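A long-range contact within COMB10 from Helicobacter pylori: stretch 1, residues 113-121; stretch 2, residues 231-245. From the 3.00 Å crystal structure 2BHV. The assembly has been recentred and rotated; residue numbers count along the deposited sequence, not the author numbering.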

ATOM      1  N   PRO A 113     -35.337 -25.455   6.716  1.00 46.91           N
ATOM      2  CA  PRO A 113     -35.068 -26.851   7.016  1.00 47.06           C
ATOM      3  C   PRO A 113     -36.180 -27.793   6.514  1.00 47.30           C
ATOM      4  O   PRO A 113     -35.916 -28.975   6.207  1.00 47.32           O
ATOM      5  CB  PRO A 113     -35.004 -26.867   8.545  1.00 47.06           C
ATOM      6  CG  PRO A 113     -34.664 -25.468   8.925  1.00 47.07           C
ATOM      7  CD  PRO A 113     -35.386 -24.632   7.938  1.00 46.93           C
ATOM      8  N   HIS A 114     -37.408 -27.288   6.439  1.00 47.33           N
ATOM      9  CA  HIS A 114     -38.495 -28.089   5.888  1.00 47.52           C
ATOM     10  C   HIS A 114     -38.476 -28.113   4.372  1.00 47.50           C
ATOM     11  O   HIS A 114     -39.141 -28.944   3.763  1.00 47.72           O
ATOM     12  CB  HIS A 114     -39.851 -27.640   6.429  1.00 47.59           C
ATOM     13  CG  HIS A 114     -40.193 -28.255   7.753  1.00 48.73           C
ATOM     14  ND1 HIS A 114     -39.237 -28.821   8.583  1.00 49.30           N
ATOM     15  CD2 HIS A 114     -41.377 -28.387   8.400  1.00 49.09           C
ATOM     16  CE1 HIS A 114     -39.821 -29.285   9.675  1.00 49.09           C
ATOM     17  NE2 HIS A 114     -41.119 -29.029   9.594  1.00 49.96           N
ATOM     18  N   GLY A 115     -37.711 -27.205   3.771  1.00 47.44           N
ATOM     19  CA  GLY A 115     -37.481 -27.221   2.334  1.00 47.17           C
ATOM     20  C   GLY A 115     -38.331 -26.257   1.540  1.00 47.14           C
ATOM     21  O   GLY A 115     -38.501 -26.440   0.339  1.00 47.22           O
ATOM     22  N   ILE A 116     -38.874 -25.232   2.191  1.00 47.09           N
ATOM     23  CA  ILE A 116     -39.538 -24.166   1.437  1.00 47.22           C
ATOM     24  C   ILE A 116     -38.477 -23.208   0.904  1.00 46.97           C
ATOM     25  O   ILE A 116     -37.574 -22.809   1.640  1.00 46.79           O
ATOM     26  CB  ILE A 116     -40.684 -23.421   2.234  1.00 47.14           C
ATOM     27  CG1 ILE A 116     -40.153 -22.230   3.036  1.00 47.46           C
ATOM     28  CG2 ILE A 116     -41.487 -24.397   3.109  1.00 47.01           C
ATOM     29  CD1 ILE A 116     -41.166 -21.630   4.035  1.00 47.96           C
ATOM     30  N   ASN A 117     -38.570 -22.882  -0.386  1.00 46.87           N
ATOM     31  CA  ASN A 117     -37.639 -21.953  -1.009  1.00 46.79           C
ATOM     32  C   ASN A 117     -38.111 -20.512  -0.978  1.00 46.66           C
ATOM     33  O   ASN A 117     -39.183 -20.192  -1.486  1.00 46.90           O
ATOM     34  CB  ASN A 117     -37.356 -22.374  -2.442  1.00 46.88           C
ATOM     35  CG  ASN A 117     -36.172 -23.303  -2.542  1.00 47.50           C
ATOM     36  OD1 ASN A 117     -35.113 -22.923  -3.066  1.00 48.15           O
ATOM     37  ND2 ASN A 117     -36.327 -24.523  -2.020  1.00 47.44           N
ATOM     38  N   ILE A 118     -37.310 -19.645  -0.377  1.00 46.39           N
ATOM     39  CA  ILE A 118     -37.582 -18.221  -0.402  1.00 46.27           C
ATOM     40  C   ILE A 118     -36.666 -17.544  -1.416  1.00 46.45           C
ATOM     41  O   ILE A 118     -35.451 -17.504  -1.219  1.00 46.49           O
ATOM     42  CB  ILE A 118     -37.375 -17.606   0.983  1.00 46.18           C
ATOM     43  CG1 ILE A 118     -38.130 -18.423   2.039  1.00 46.07           C
ATOM     44  CG2 ILE A 118     -37.837 -16.162   0.987  1.00 46.06           C
ATOM     45  CD1 ILE A 118     -37.779 -18.081   3.476  1.00 45.82           C
ATOM     46  N   MET A 119     -37.248 -17.038  -2.506  1.00 46.46           N
ATOM     47  CA  MET A 119     -36.494 -16.266  -3.502  1.00 46.67           C
ATOM     48  C   MET A 119     -36.215 -14.839  -3.070  1.00 46.56           C
ATOM     49  O   MET A 119     -37.100 -14.149  -2.561  1.00 46.64           O
ATOM     50  CB  MET A 119     -37.209 -16.241  -4.847  1.00 46.89           C
ATOM     51  CG  MET A 119     -36.491 -17.022  -5.914  1.00 47.94           C
ATOM     52  SD  MET A 119     -36.164 -18.703  -5.359  1.00 51.35           S
ATOM     53  CE  MET A 119     -37.838 -19.388  -5.266  1.00 48.14           C
ATOM     54  N   LEU A 120     -34.978 -14.406  -3.282  1.00 46.43           N
ATOM     55  CA  LEU A 120     -34.574 -13.028  -3.043  1.00 46.36           C
ATOM     56  C   LEU A 120     -34.161 -12.386  -4.368  1.00 46.52           C
ATOM     57  O   LEU A 120     -34.536 -11.247  -4.654  1.00 46.79           O
ATOM     58  CB  LEU A 120     -33.438 -12.967  -2.018  1.00 46.08           C
ATOM     59  CG  LEU A 120     -33.726 -13.675  -0.685  1.00 45.95           C
ATOM     60  CD1 LEU A 120     -32.443 -14.081   0.011  1.00 45.60           C
ATOM     61  CD2 LEU A 120     -34.590 -12.831   0.255  1.00 45.93           C
ATOM     62  N   THR A 121     -33.396 -13.125  -5.171  1.00 46.65           N
ATOM     63  CA  THR A 121     -33.007 -12.705  -6.515  1.00 46.82           C
ATOM     64  C   THR A 121     -32.812 -13.951  -7.391  1.00 47.06           C
ATOM     65  O   THR A 121     -32.071 -14.865  -7.024  1.00 47.25           O
ATOM     66  CB  THR A 121     -31.705 -11.854  -6.501  1.00 46.88           C
ATOM     67  OG1 THR A 121     -31.823 -10.767  -5.560  1.00 46.96           O
ATOM     68  CG2 THR A 121     -31.416 -11.288  -7.887  1.00 46.72           C
ATOM     69  N   PHE A 231     -41.093  -8.380   2.598  1.00 46.46           N
ATOM     70  CA  PHE A 231     -42.350  -9.032   2.873  1.00 46.34           C
ATOM     71  C   PHE A 231     -42.331 -10.436   2.318  1.00 46.31           C
ATOM     72  O   PHE A 231     -41.959 -10.654   1.166  1.00 46.32           O
ATOM     73  CB  PHE A 231     -43.524  -8.248   2.285  1.00 46.43           C
ATOM     74  CG  PHE A 231     -44.828  -8.986   2.360  1.00 46.75           C
ATOM     75  CD1 PHE A 231     -45.474  -9.151   3.583  1.00 46.80           C
ATOM     76  CD2 PHE A 231     -45.395  -9.548   1.217  1.00 46.58           C
ATOM     77  CE1 PHE A 231     -46.660  -9.848   3.660  1.00 46.08           C
ATOM     78  CE2 PHE A 231     -46.579 -10.250   1.291  1.00 46.19           C
ATOM     79  CZ  PHE A 231     -47.215 -10.399   2.513  1.00 46.04           C
ATOM     80  N   PHE A 232     -42.742 -11.383   3.152  1.00 46.34           N
ATOM     81  CA  PHE A 232     -42.733 -12.803   2.813  1.00 46.57           C
ATOM     82  C   PHE A 232     -44.174 -13.291   2.629  1.00 46.73           C
ATOM     83  O   PHE A 232     -44.870 -13.550   3.620  1.00 46.88           O
ATOM     84  CB  PHE A 232     -42.089 -13.622   3.948  1.00 46.57           C
ATOM     85  CG  PHE A 232     -40.595 -13.496   4.034  1.00 46.63           C
ATOM     86  CD1 PHE A 232     -39.990 -12.266   4.260  1.00 46.98           C
ATOM     87  CD2 PHE A 232     -39.789 -14.618   3.928  1.00 46.87           C
ATOM     88  CE1 PHE A 232     -38.602 -12.154   4.345  1.00 47.01           C
ATOM     89  CE2 PHE A 232     -38.397 -14.511   4.018  1.00 47.11           C
ATOM     90  CZ  PHE A 232     -37.809 -13.278   4.221  1.00 46.54           C
ATOM     91  N   PRO A 233     -44.637 -13.419   1.362  1.00 46.72           N
ATOM     92  CA  PRO A 233     -45.966 -13.993   1.150  1.00 46.50           C
ATOM     93  C   PRO A 233     -46.044 -15.408   1.723  1.00 46.62           C
ATOM     94  O   PRO A 233     -45.001 -16.047   1.944  1.00 46.49           O
ATOM     95  CB  PRO A 233     -46.107 -14.023  -0.376  1.00 46.31           C
ATOM     96  CG  PRO A 233     -44.742 -13.873  -0.906  1.00 46.48           C
ATOM     97  CD  PRO A 233     -43.992 -13.050   0.090  1.00 46.64           C
ATOM     98  N   ILE A 234     -47.271 -15.867   1.976  1.00 46.76           N
ATOM     99  CA  ILE A 234     -47.530 -17.229   2.447  1.00 46.78           C
ATOM    100  C   ILE A 234     -47.080 -18.207   1.367  1.00 46.68           C
ATOM    101  O   ILE A 234     -47.423 -18.033   0.204  1.00 46.57           O
ATOM    102  CB  ILE A 234     -49.037 -17.440   2.777  1.00 46.90           C
ATOM    103  CG1 ILE A 234     -49.565 -16.307   3.664  1.00 47.07           C
ATOM    104  CG2 ILE A 234     -49.271 -18.790   3.450  1.00 46.76           C
ATOM    105  CD1 ILE A 234     -51.030 -15.978   3.434  1.00 47.40           C
ATOM    106  N   PRO A 235     -46.278 -19.217   1.743  1.00 46.77           N
ATOM    107  CA  PRO A 235     -45.705 -20.132   0.756  1.00 46.86           C
ATOM    108  C   PRO A 235     -46.752 -20.935   0.013  1.00 46.99           C
ATOM    109  O   PRO A 235     -47.647 -21.514   0.634  1.00 47.13           O
ATOM    110  CB  PRO A 235     -44.833 -21.071   1.598  1.00 46.86           C
ATOM    111  CG  PRO A 235     -45.359 -20.959   2.984  1.00 46.94           C
ATOM    112  CD  PRO A 235     -45.844 -19.548   3.112  1.00 46.88           C
ATOM    113  N   ARG A 236     -46.633 -20.952  -1.314  1.00 47.07           N
ATOM    114  CA  ARG A 236     -47.447 -21.813  -2.170  1.00 47.16           C
ATOM    115  C   ARG A 236     -46.559 -22.858  -2.843  1.00 47.21           C
ATOM    116  O   ARG A 236     -45.590 -22.504  -3.531  1.00 47.27           O
ATOM    117  CB  ARG A 236     -48.191 -20.976  -3.219  1.00 47.07           C
ATOM    118  CG  ARG A 236     -48.839 -21.787  -4.343  1.00 47.38           C
ATOM    119  CD  ARG A 236     -50.228 -21.234  -4.698  1.00 48.32           C
ATOM    120  NE  ARG A 236     -51.338 -21.975  -4.061  1.00 48.98           N
ATOM    121  CZ  ARG A 236     -51.693 -21.900  -2.769  1.00 48.94           C
ATOM    122  NH1 ARG A 236     -51.030 -21.118  -1.910  1.00 48.20           N
ATOM    123  NH2 ARG A 236     -52.722 -22.622  -2.326  1.00 48.56           N
ATOM    124  N   GLU A 237     -46.884 -24.135  -2.634  1.00 47.17           N
ATOM    125  CA  GLU A 237     -46.104 -25.255  -3.188  1.00 47.33           C
ATOM    126  C   GLU A 237     -44.606 -25.065  -2.929  1.00 47.55           C
ATOM    127  O   GLU A 237     -43.785 -25.043  -3.869  1.00 47.73           O
ATOM    128  CB  GLU A 237     -46.379 -25.443  -4.686  1.00 47.19           C
ATOM    129  CG  GLU A 237     -47.794 -25.897  -5.004  1.00 47.47           C
ATOM    130  CD  GLU A 237     -48.252 -25.444  -6.384  1.00 48.17           C
ATOM    131  OE1 GLU A 237     -47.390 -25.020  -7.199  1.00 47.97           O
ATOM    132  OE2 GLU A 237     -49.475 -25.509  -6.647  1.00 47.94           O
ATOM    133  N   ASN A 238     -44.262 -24.900  -1.652  1.00 47.58           N
ATOM    134  CA  ASN A 238     -42.863 -24.764  -1.212  1.00 47.69           C
ATOM    135  C   ASN A 238     -42.092 -23.564  -1.765  1.00 47.66           C
ATOM    136  O   ASN A 238     -40.855 -23.571  -1.790  1.00 47.95           O
ATOM    137  CB  ASN A 238     -42.084 -26.058  -1.473  1.00 47.71           C
ATOM    138  CG  ASN A 238     -42.444 -27.151  -0.484  1.00 48.59           C
ATOM    139  OD1 ASN A 238     -43.611 -27.579  -0.393  1.00 48.36           O
ATOM    140  ND2 ASN A 238     -41.445 -27.613   0.272  1.00 49.31           N
ATOM    141  N   GLU A 239     -42.811 -22.525  -2.180  1.00 47.43           N
ATOM    142  CA  GLU A 239     -42.157 -21.379  -2.795  1.00 47.24           C
ATOM    143  C   GLU A 239     -42.639 -20.037  -2.239  1.00 47.00           C
ATOM    144  O   GLU A 239     -43.838 -19.805  -2.110  1.00 47.18           O
ATOM    145  CB  GLU A 239     -42.336 -21.440  -4.307  1.00 47.27           C
ATOM    146  CG  GLU A 239     -41.257 -20.712  -5.077  1.00 47.74           C
ATOM    147  CD  GLU A 239     -40.874 -21.431  -6.351  1.00 48.38           C
ATOM    148  OE1 GLU A 239     -41.753 -22.084  -6.967  1.00 48.25           O
ATOM    149  OE2 GLU A 239     -39.684 -21.341  -6.728  1.00 48.90           O
ATOM    150  N   VAL A 240     -41.692 -19.168  -1.893  1.00 46.61           N
ATOM    151  CA  VAL A 240     -42.002 -17.809  -1.471  1.00 46.43           C
ATOM    152  C   VAL A 240     -41.195 -16.859  -2.331  1.00 46.53           C
ATOM    153  O   VAL A 240     -39.960 -16.919  -2.338  1.00 46.84           O
ATOM    154  CB  VAL A 240     -41.648 -17.555   0.016  1.00 46.31           C
ATOM    155  CG1 VAL A 240     -41.916 -16.102   0.402  1.00 46.13           C
ATOM    156  CG2 VAL A 240     -42.431 -18.481   0.924  1.00 46.25           C
ATOM    157  N   ILE A 241     -41.887 -15.996  -3.066  1.00 46.40           N
ATOM    158  CA  ILE A 241     -41.221 -14.938  -3.795  1.00 46.41           C
ATOM    159  C   ILE A 241     -41.283 -13.671  -2.943  1.00 46.45           C
ATOM    160  O   ILE A 241     -42.332 -13.044  -2.832  1.00 46.71           O
ATOM    161  CB  ILE A 241     -41.820 -14.733  -5.205  1.00 46.27           C
ATOM    162  CG1 ILE A 241     -41.686 -16.019  -6.019  1.00 46.39           C
ATOM    163  CG2 ILE A 241     -41.104 -13.609  -5.931  1.00 46.31           C
ATOM    164  CD1 ILE A 241     -42.530 -16.042  -7.282  1.00 46.64           C
ATOM    165  N   ALA A 242     -40.155 -13.318  -2.329  1.00 46.22           N
ATOM    166  CA  ALA A 242     -40.094 -12.205  -1.398  1.00 46.08           C
ATOM    167  C   ALA A 242     -40.349 -10.879  -2.097  1.00 46.12           C
ATOM    168  O   ALA A 242     -40.013 -10.726  -3.262  1.00 46.14           O
ATOM    169  CB  ALA A 242     -38.752 -12.185  -0.706  1.00 45.92           C
ATOM    170  N   GLU A 243     -40.947  -9.929  -1.378  1.00 46.30           N
ATOM    171  CA  GLU A 243     -41.145  -8.563  -1.894  1.00 46.51           C
ATOM    172  C   GLU A 243     -40.373  -7.533  -1.099  1.00 46.60           C
ATOM    173  O   GLU A 243     -40.449  -7.512   0.124  1.00 46.74           O
ATOM    174  CB  GLU A 243     -42.609  -8.180  -1.857  1.00 46.44           C
ATOM    175  CG  GLU A 243     -43.437  -8.792  -2.938  1.00 46.68           C
ATOM    176  CD  GLU A 243     -44.913  -8.662  -2.631  1.00 47.50           C
ATOM    177  OE1 GLU A 243     -45.371  -7.508  -2.388  1.00 47.65           O
ATOM    178  OE2 GLU A 243     -45.606  -9.717  -2.614  1.00 47.53           O
ATOM    179  N   PHE A 244     -39.654  -6.666  -1.797  1.00 46.80           N
ATOM    180  CA  PHE A 244     -38.846  -5.650  -1.145  1.00 47.14           C
ATOM    181  C   PHE A 244     -39.531  -4.302  -1.250  1.00 47.42           C
ATOM    182  O   PHE A 244     -39.485  -3.666  -2.303  1.00 47.64           O
ATOM    183  CB  PHE A 244     -37.454  -5.591  -1.777  1.00 47.04           C
ATOM    184  CG  PHE A 244     -36.688  -6.887  -1.678  1.00 47.27           C
ATOM    185  CD1 PHE A 244     -36.871  -7.894  -2.624  1.00 47.21           C
ATOM    186  CD2 PHE A 244     -35.779  -7.105  -0.641  1.00 47.23           C
ATOM    187  CE1 PHE A 244     -36.161  -9.095  -2.530  1.00 47.15           C
ATOM    188  CE2 PHE A 244     -35.069  -8.297  -0.551  1.00 46.71           C
ATOM    189  CZ  PHE A 244     -35.264  -9.290  -1.493  1.00 46.89           C
ATOM    190  N   LEU A 245     -40.179  -3.876  -0.164  1.00 47.70           N
ATOM    191  CA  LEU A 245     -40.916  -2.607  -0.142  1.00 47.91           C
ATOM    192  C   LEU A 245     -39.938  -1.433  -0.052  1.00 48.11           C
ATOM    193  O   LEU A 245     -39.662  -0.918   1.037  1.00 48.35           O
ATOM    194  CB  LEU A 245     -41.940  -2.568   1.010  1.00 47.84           C
ATOM    195  CG  LEU A 245     -43.017  -3.657   1.243  1.00 47.94           C
ATOM    196  CD1 LEU A 245     -43.735  -4.135  -0.038  1.00 47.55           C
ATOM    197  CD2 LEU A 245     -42.465  -4.838   2.027  1.00 47.25           C
TER

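What ties the two backbones together? Strands 117-119 and 239-241 run parallel, and four backbone hydrogen bonds zip them in alternation. Asn117 N donates to Asn238 O (2.8 Å), Val240 N to Asn117 O (2.7 Å), Met119 N to Val240 O (2.7 Å) and Ala242 N to Met119 O (3.2 Å). Asn117 and Met119 thus use both N and O, while Ile118 between them points its own amide and carbonyl elsewhere, the usual parallel pattern.

How does the ladder begin? The Arg236 to Glu239 type I' turn leads into the second strand, and Asn238 works from it twice. Besides its backbone bond, its side-chain ND2 donates to Gly115 O at 3.2 Å and nearly straight, so the loop before the first strand is held too.

Which side chains pack on the face of Ile118 and Val240? Ile118 CG2 sits 3.5 Å from Phe232 CE2 and 4.1 Å from Val240 CG1, an apolar cluster of buried side chains. Beyond the paired strands, Leu120 CD2 lies 4.0 Å from Phe244 CZ and 4.3 Å from Ala242 CB.

What happens on the other face? Asn117, Met119, Glu239 and Ile241 share it, more openly. Met119 CE approaches Glu239 OE2 at 3.1 Å, a close contact of methyl and carboxylate.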